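PDB 3GTZ: putative translation initiation inhibitor from Salmonella typhimurium, which is of unknown function but belongs to the RutC (YjgF-like) family of trimeric proteins and may inhibit translation initiation. Local coordinates for residues D36-T41 and M78-D83; I67-K72 and R94-A99. All blocks are in the same frame, centred on the assembly; numbering follows the deposited sequence.

Interaction 1 (D36-T41 and M78-D83)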
loop_
_atom_site.group_PDB
_atom_site.type_symbol
_atom_site.label_atom_id
_atom_site.label_comp_id
_atom_site.label_asym_id
_atom_site.label_seq_id
_atom_site.Cartn_x
_atom_site.Cartn_y
_atom_site.Cartn_z
ATOM N N ASP A 36 8.481 -9.657 22.027
ATOM C CA ASP A 36 8.026 -8.302 22.052
ATOM C C ASP A 36 8.235 -7.589 20.702
ATOM O O ASP A 36 8.790 -8.161 19.776
ATOM C CB ASP A 36 8.718 -7.542 23.204
ATOM C CG ASP A 36 10.270 -7.408 23.020
ATOM O OD1 ASP A 36 10.968 -7.104 24.030
ATOM O OD2 ASP A 36 10.798 -7.598 21.888
ATOM N N ALA A 37 7.791 -6.339 20.598
ATOM C CA ALA A 37 7.786 -5.640 19.317
ATOM C C ALA A 37 9.186 -5.304 18.824
ATOM O O ALA A 37 9.382 -5.220 17.610
ATOM C CB ALA A 37 6.941 -4.357 19.378
ATOM N N PHE A 38 10.134 -5.057 19.756
ATOM C CA PHE A 38 11.509 -4.773 19.353
ATOM C C PHE A 38 12.120 -5.991 18.672
ATOM O O PHE A 38 12.656 -5.891 17.576
ATOM C CB PHE A 38 12.415 -4.318 20.496
ATOM C CG PHE A 38 13.845 -4.169 20.060
ATOM C CD1 PHE A 38 14.242 -3.061 19.321
ATOM C CD2 PHE A 38 14.757 -5.186 20.281
ATOM C CE1 PHE A 38 15.528 -2.939 18.873
ATOM C CE2 PHE A 38 16.033 -5.086 19.814
ATOM C CZ PHE A 38 16.428 -3.953 19.095
ATOM N N GLU A 39 12.007 -7.145 19.298
ATOM C CA GLU A 39 12.484 -8.366 18.668
ATOM C C GLU A 39 11.778 -8.631 17.346
ATOM O O GLU A 39 12.439 -8.939 16.360
ATOM C CB GLU A 39 12.330 -9.559 19.583
ATOM C CG GLU A 39 12.945 -10.838 19.031
ATOM C CD GLU A 39 13.074 -11.918 20.078
ATOM O OE1 GLU A 39 12.961 -11.632 21.287
ATOM O OE2 GLU A 39 13.301 -13.078 19.701
ATOM N N GLN A 40 10.452 -8.478 17.304
ATOM C CA GLN A 40 9.697 -8.823 16.102
ATOM C C GLN A 40 10.085 -7.893 14.961
ATOM O O GLN A 40 10.271 -8.355 13.826
ATOM C CB GLN A 40 8.197 -8.795 16.354
ATOM C CG GLN A 40 7.641 -10.047 17.080
ATOM C CD GLN A 40 6.127 -10.194 17.006
ATOM O OE1 GLN A 40 5.452 -9.329 16.495
ATOM N NE2 GLN A 40 5.596 -11.303 17.503
ATOM N N THR A 41 10.280 -6.601 15.261
ATOM C CA THR A 41 10.707 -5.657 14.223
ATOM C C THR A 41 12.140 -5.937 13.725
ATOM O O THR A 41 12.385 -6.032 12.533
ATOM C CB THR A 41 10.569 -4.200 14.695
ATOM O OG1 THR A 41 9.214 -3.967 15.107
ATOM C CG2 THR A 41 11.000 -3.190 13.571
ATOM N N MET A 78 9.667 -0.228 17.777
ATOM C CA MET A 78 9.929 -0.467 16.363
ATOM C C MET A 78 10.832 0.575 15.705
ATOM O O MET A 78 11.563 0.238 14.790
ATOM C CB MET A 78 8.621 -0.744 15.567
ATOM C CG MET A 78 8.003 0.373 14.832
ATOM S SD MET A 78 9.001 1.055 13.481
ATOM C CE MET A 78 8.082 2.585 13.257
ATOM N N ASN A 79 10.812 1.819 16.170
ATOM C CA ASN A 79 11.803 2.842 15.722
ATOM C C ASN A 79 13.231 2.555 16.161
ATOM O O ASN A 79 14.187 2.852 15.443
ATOM C CB ASN A 79 11.433 4.239 16.220
ATOM C CG ASN A 79 10.335 4.861 15.400
ATOM O OD1 ASN A 79 10.143 4.509 14.226
ATOM N ND2 ASN A 79 9.596 5.785 16.004
ATOM N N LYS A 80 13.377 2.014 17.356
ATOM C CA LYS A 80 14.670 1.629 17.861
ATOM C C LYS A 80 15.237 0.532 16.974
ATOM O O LYS A 80 16.374 0.617 16.595
ATOM C CB LYS A 80 14.506 1.146 19.282
ATOM C CG LYS A 80 15.755 0.917 20.105
ATOM C CD LYS A 80 15.431 -0.156 21.170
ATOM C CE LYS A 80 16.048 0.120 22.507
ATOM N NZ LYS A 80 15.796 -1.072 23.391
ATOM N N ALA A 81 14.444 -0.484 16.610
ATOM C CA ALA A 81 14.912 -1.535 15.682
ATOM C C ALA A 81 15.210 -0.961 14.314
ATOM O O ALA A 81 16.252 -1.191 13.744
ATOM C CB ALA A 81 13.899 -2.640 15.574
ATOM N N TRP A 82 14.297 -0.175 13.785
ATOM C CA TRP A 82 14.523 0.464 12.490
ATOM C C TRP A 82 15.814 1.257 12.516
ATOM O O TRP A 82 16.613 1.162 11.586
ATOM C CB TRP A 82 13.358 1.390 12.156
ATOM C CG TRP A 82 13.505 2.140 10.892
ATOM C CD1 TRP A 82 14.119 3.333 10.733
ATOM C CD2 TRP A 82 13.004 1.773 9.601
ATOM N NE1 TRP A 82 14.059 3.731 9.434
ATOM C CE2 TRP A 82 13.354 2.808 8.717
ATOM C CE3 TRP A 82 12.283 0.680 9.116
ATOM C CZ2 TRP A 82 13.032 2.783 7.377
ATOM C CZ3 TRP A 82 11.942 0.657 7.780
ATOM C CH2 TRP A 82 12.335 1.693 6.915
ATOM N N ASP A 83 16.010 2.041 13.570
ATOM C CA ASP A 83 17.157 2.929 13.642
ATOM C C ASP A 83 18.501 2.204 13.724
ATOM O O ASP A 83 19.506 2.729 13.296
ATOM C CB ASP A 83 17.035 3.909 14.811
ATOM C CG ASP A 83 15.963 4.971 14.585
ATOM O OD1 ASP A 83 15.474 5.133 13.433
ATOM O OD2 ASP A 83 15.610 5.617 15.594
#
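Thr41 and Ala81 meet methyl to methyl where the two helices of the YjgF-like alpha/beta fold, 37-54 and 75-85, lie next to each other on one face of the mixed sheet. The short axes approach to 8.2 Å and run at 35° to each other, with broadly the same N-to-C direction. No hydrogen bond links the two segments, so the contact rests on van der Waals packing and one cation-pi pair.

The tightly packed, buried part, formed by Thr41, Met78 and Ala81, lies against the sheet. Thr41 CG2, anti to the backbone N, points into the second helix and comes within 3.6 Å of Ala81 CB. On the other branch, OG1 lies 3.3 Å from Met78 CB. This hydroxyl turns back to its own helix and donates to Ala37 O at 2.8 Å; that carbonyl also accepts from Thr41 N, the two donors arriving from opposite faces of its plane. On the sheet side Thr41 touches Val108, and Met78 touches Ile67 and Leu69.

The solvent side is built on partly exposed Phe38 and exposed Lys80. A chi1 of 174° sends the Phe38 ring across toward the second helix, where the CE1 edge meets Ala81 N near the ring plane, at 3.5 Å. Lys80 crosses the Phe38 side chain at about a right angle, its CD coming in obliquely to lie 3.6 Å from Phe38 CE1.

Ahead of Phe38, Asp36 caps the first turn of helix 37-54: its OD2 accepts a nearly straight bond from Glu39 N at 2.9 Å. On the exposed side, at longer reach, Lys80 NZ stands over the Phe38 ring, 4.9 Å from the ring centroid and 13° off the normal.

Interaction 2 (I67-K72 and R94-A99); sequences IFLSDK and RCTVQA
Ile67 and Thr96 sit side by side in a parallel strand pair, the two beta strands of a beta-alpha-beta unit whose connecting helix is 75-85. Bridges pair Ile67 with Thr96, Phe68 with Val97 and Leu69 with Gln98, and the axes are 4.7 Å apart.

Four backbone hydrogen bonds hold this register. Ile67 N donates to Cys95 O and Leu69 N to Val97 O, while Ile67 O receives Val97 N and Leu69 O receives Ala99 N at 2.9 Å. Each odd-numbered residue of 67-69 thus uses both its N-H and its carbonyl, as a parallel ladder requires.

Apolar contacts divide between the faces. Toward helix 75-85, Thr96 CG2 lies 3.8 Å from Leu69 CD1 and 4.0 Å from Ile67 CB. On the other face Phe68 and Val97 point the same way; Val97 CG2, placed between its backbone N and carbonyl carbon, reaches Phe68 CD1 at 3.3 Å. Cys95 of the third subunit packs on Phe68, and Phe68 of the second subunit on Val97, which places this face in the trimer interface.

One side-chain bond lies beyond the ladder. Gln98 bends at chi2 (-88°), folding its amide over the turn, and NE2 donates to Ser70 O at 2.8 Å. The donor stands well above the carbonyl plane, with a C=O...N angle of 117°. The four near-linear ladder bonds therefore probably carry the pairing, while the Gln98 bond, made off the lone pairs of Ser70 O, is probably a weaker addition at the strand end.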
loop_
_atom_site.group_PDB
_atom_site.type_symbol
_atom_site.label_atom_id
_atom_site.label_comp_id
_atom_site.label_asym_id
_atom_site.label_seq_id
_atom_site.Cartn_x
_atom_site.Cartn_y
_atom_site.Cartn_z
ATOM N N ILE A 67 4.950 0.140 7.691
ATOM C CA ILE A 67 5.001 -0.631 8.920
ATOM C C ILE A 67 3.630 -0.570 9.586
ATOM O O ILE A 67 3.125 0.505 9.861
ATOM C CB ILE A 67 6.060 -0.039 9.866
ATOM C CG1 ILE A 67 7.427 0.004 9.164
ATOM C CG2 ILE A 67 6.183 -0.847 11.104
ATOM C CD1 ILE A 67 8.589 0.423 10.094
ATOM N N PHE A 68 3.021 -1.727 9.810
ATOM C CA PHE A 68 1.760 -1.816 10.527
ATOM C C PHE A 68 2.050 -2.353 11.915
ATOM O O PHE A 68 2.680 -3.375 12.064
ATOM C CB PHE A 68 0.791 -2.733 9.811
ATOM C CG PHE A 68 0.349 -2.233 8.467
ATOM C CD1 PHE A 68 -0.641 -1.296 8.365
ATOM C CD2 PHE A 68 0.929 -2.717 7.297
ATOM C CE1 PHE A 68 -1.068 -0.824 7.115
ATOM C CE2 PHE A 68 0.511 -2.261 6.035
ATOM C CZ PHE A 68 -0.490 -1.309 5.945
ATOM N N LEU A 69 1.618 -1.625 12.937
ATOM C CA LEU A 69 1.761 -2.064 14.335
ATOM C C LEU A 69 0.387 -2.344 14.869
ATOM O O LEU A 69 -0.531 -1.599 14.577
ATOM C CB LEU A 69 2.388 -0.952 15.170
ATOM C CG LEU A 69 3.836 -0.585 14.856
ATOM C CD1 LEU A 69 4.113 0.805 15.344
ATOM C CD2 LEU A 69 4.845 -1.588 15.444
ATOM N N SER A 70 0.245 -3.380 15.672
ATOM C CA SER A 70 -1.026 -3.658 16.322
ATOM C C SER A 70 -1.366 -2.693 17.484
ATOM O O SER A 70 -2.537 -2.539 17.847
ATOM C CB SER A 70 -1.060 -5.111 16.801
ATOM O OG SER A 70 -0.153 -5.322 17.845
ATOM N N ASP A 71 -0.352 -2.026 18.035
ATOM C CA ASP A 71 -0.516 -1.230 19.242
ATOM C C ASP A 71 0.344 0.004 19.106
ATOM O O ASP A 71 1.484 -0.075 18.696
ATOM C CB ASP A 71 -0.104 -2.044 20.475
ATOM C CG ASP A 71 -0.798 -1.595 21.757
ATOM O OD1 ASP A 71 -1.142 -0.386 21.892
ATOM O OD2 ASP A 71 -0.963 -2.453 22.664
ATOM N N LYS A 72 -0.229 1.143 19.461
ATOM C CA LYS A 72 0.386 2.439 19.346
ATOM C C LYS A 72 1.527 2.555 20.366
ATOM O O LYS A 72 2.450 3.355 20.173
ATOM C CB LYS A 72 -0.684 3.526 19.624
ATOM C CG LYS A 72 -0.739 4.690 18.633
ATOM C CD LYS A 72 -2.188 5.199 18.384
ATOM C CE LYS A 72 -2.246 6.723 18.157
ATOM N NZ LYS A 72 -3.641 7.195 17.937
ATOM N N ARG A 94 9.091 6.007 4.238
ATOM C CA ARG A 94 8.625 5.205 5.346
ATOM C C ARG A 94 7.318 5.748 5.828
ATOM O O ARG A 94 7.056 6.944 5.779
ATOM C CB ARG A 94 9.632 5.195 6.505
ATOM C CG ARG A 94 9.061 4.566 7.779
ATOM C CD ARG A 94 10.086 3.879 8.580
ATOM N NE ARG A 94 10.669 4.735 9.590
ATOM C CZ ARG A 94 10.264 4.803 10.850
ATOM N NH1 ARG A 94 9.243 4.088 11.274
ATOM N NH2 ARG A 94 10.878 5.629 11.692
ATOM N N CYS A 95 6.516 4.848 6.344
ATOM C CA CYS A 95 5.192 5.176 6.711
ATOM C C CYS A 95 4.759 4.131 7.760
ATOM O O CYS A 95 4.814 2.921 7.507
ATOM C CB CYS A 95 4.413 5.122 5.405
ATOM S SG CYS A 95 2.762 4.854 5.580
ATOM N N THR A 96 4.408 4.611 8.952
ATOM C CA THR A 96 4.003 3.762 10.051
ATOM C C THR A 96 2.586 4.082 10.495
ATOM O O THR A 96 2.276 5.236 10.771
ATOM C CB THR A 96 4.924 3.964 11.248
ATOM O OG1 THR A 96 6.282 3.941 10.801
ATOM C CG2 THR A 96 4.742 2.867 12.241
ATOM N N VAL A 97 1.740 3.057 10.571
ATOM C CA VAL A 97 0.378 3.193 11.064
ATOM C C VAL A 97 -0.004 2.021 11.939
ATOM O O VAL A 97 0.563 0.949 11.811
ATOM C CB VAL A 97 -0.623 3.235 9.920
ATOM C CG1 VAL A 97 -0.270 4.354 8.961
ATOM C CG2 VAL A 97 -0.700 1.859 9.209
ATOM N N GLN A 98 -1.002 2.219 12.802
ATOM C CA GLN A 98 -1.472 1.171 13.714
ATOM C C GLN A 98 -2.741 0.584 13.175
ATOM O O GLN A 98 -3.620 1.294 12.812
ATOM C CB GLN A 98 -1.728 1.737 15.096
ATOM C CG GLN A 98 -2.160 0.707 16.112
ATOM C CD GLN A 98 -3.650 0.508 16.140
ATOM O OE1 GLN A 98 -4.403 1.433 15.910
ATOM N NE2 GLN A 98 -4.080 -0.701 16.431
ATOM N N ALA A 99 -2.826 -0.726 13.118
ATOM C CA ALA A 99 -3.966 -1.396 12.524
ATOM C C ALA A 99 -4.104 -2.791 13.114
ATOM O O ALA A 99 -3.217 -3.269 13.823
ATOM C CB ALA A 99 -3.805 -1.458 11.031
#

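The centres of interactions 1 and 2 are 12 Å apart, and their segments alternate along the chain: 36-41, 67-72, 78-83, 94-99. Helix 75-85, which carries 78-83, is the crossover between the two strands of interaction 2, so one beta-alpha-beta unit contributes to both contacts, while helix 37-54 packs beside helix 75-85. Direct contact comes through Met78, which packs on Thr96 as well as Ile67 and Leu69, and through Arg94, whose NH2 probably hydrogen-bonds Asn79 OD1 at 2.9 Å and whose side chain makes a cation-pi pair with Trp82. Both contacts also touch the second subunit, Trp82 NE1 donating to Arg13 O there, so both adjoin the same neighbour in the trimer.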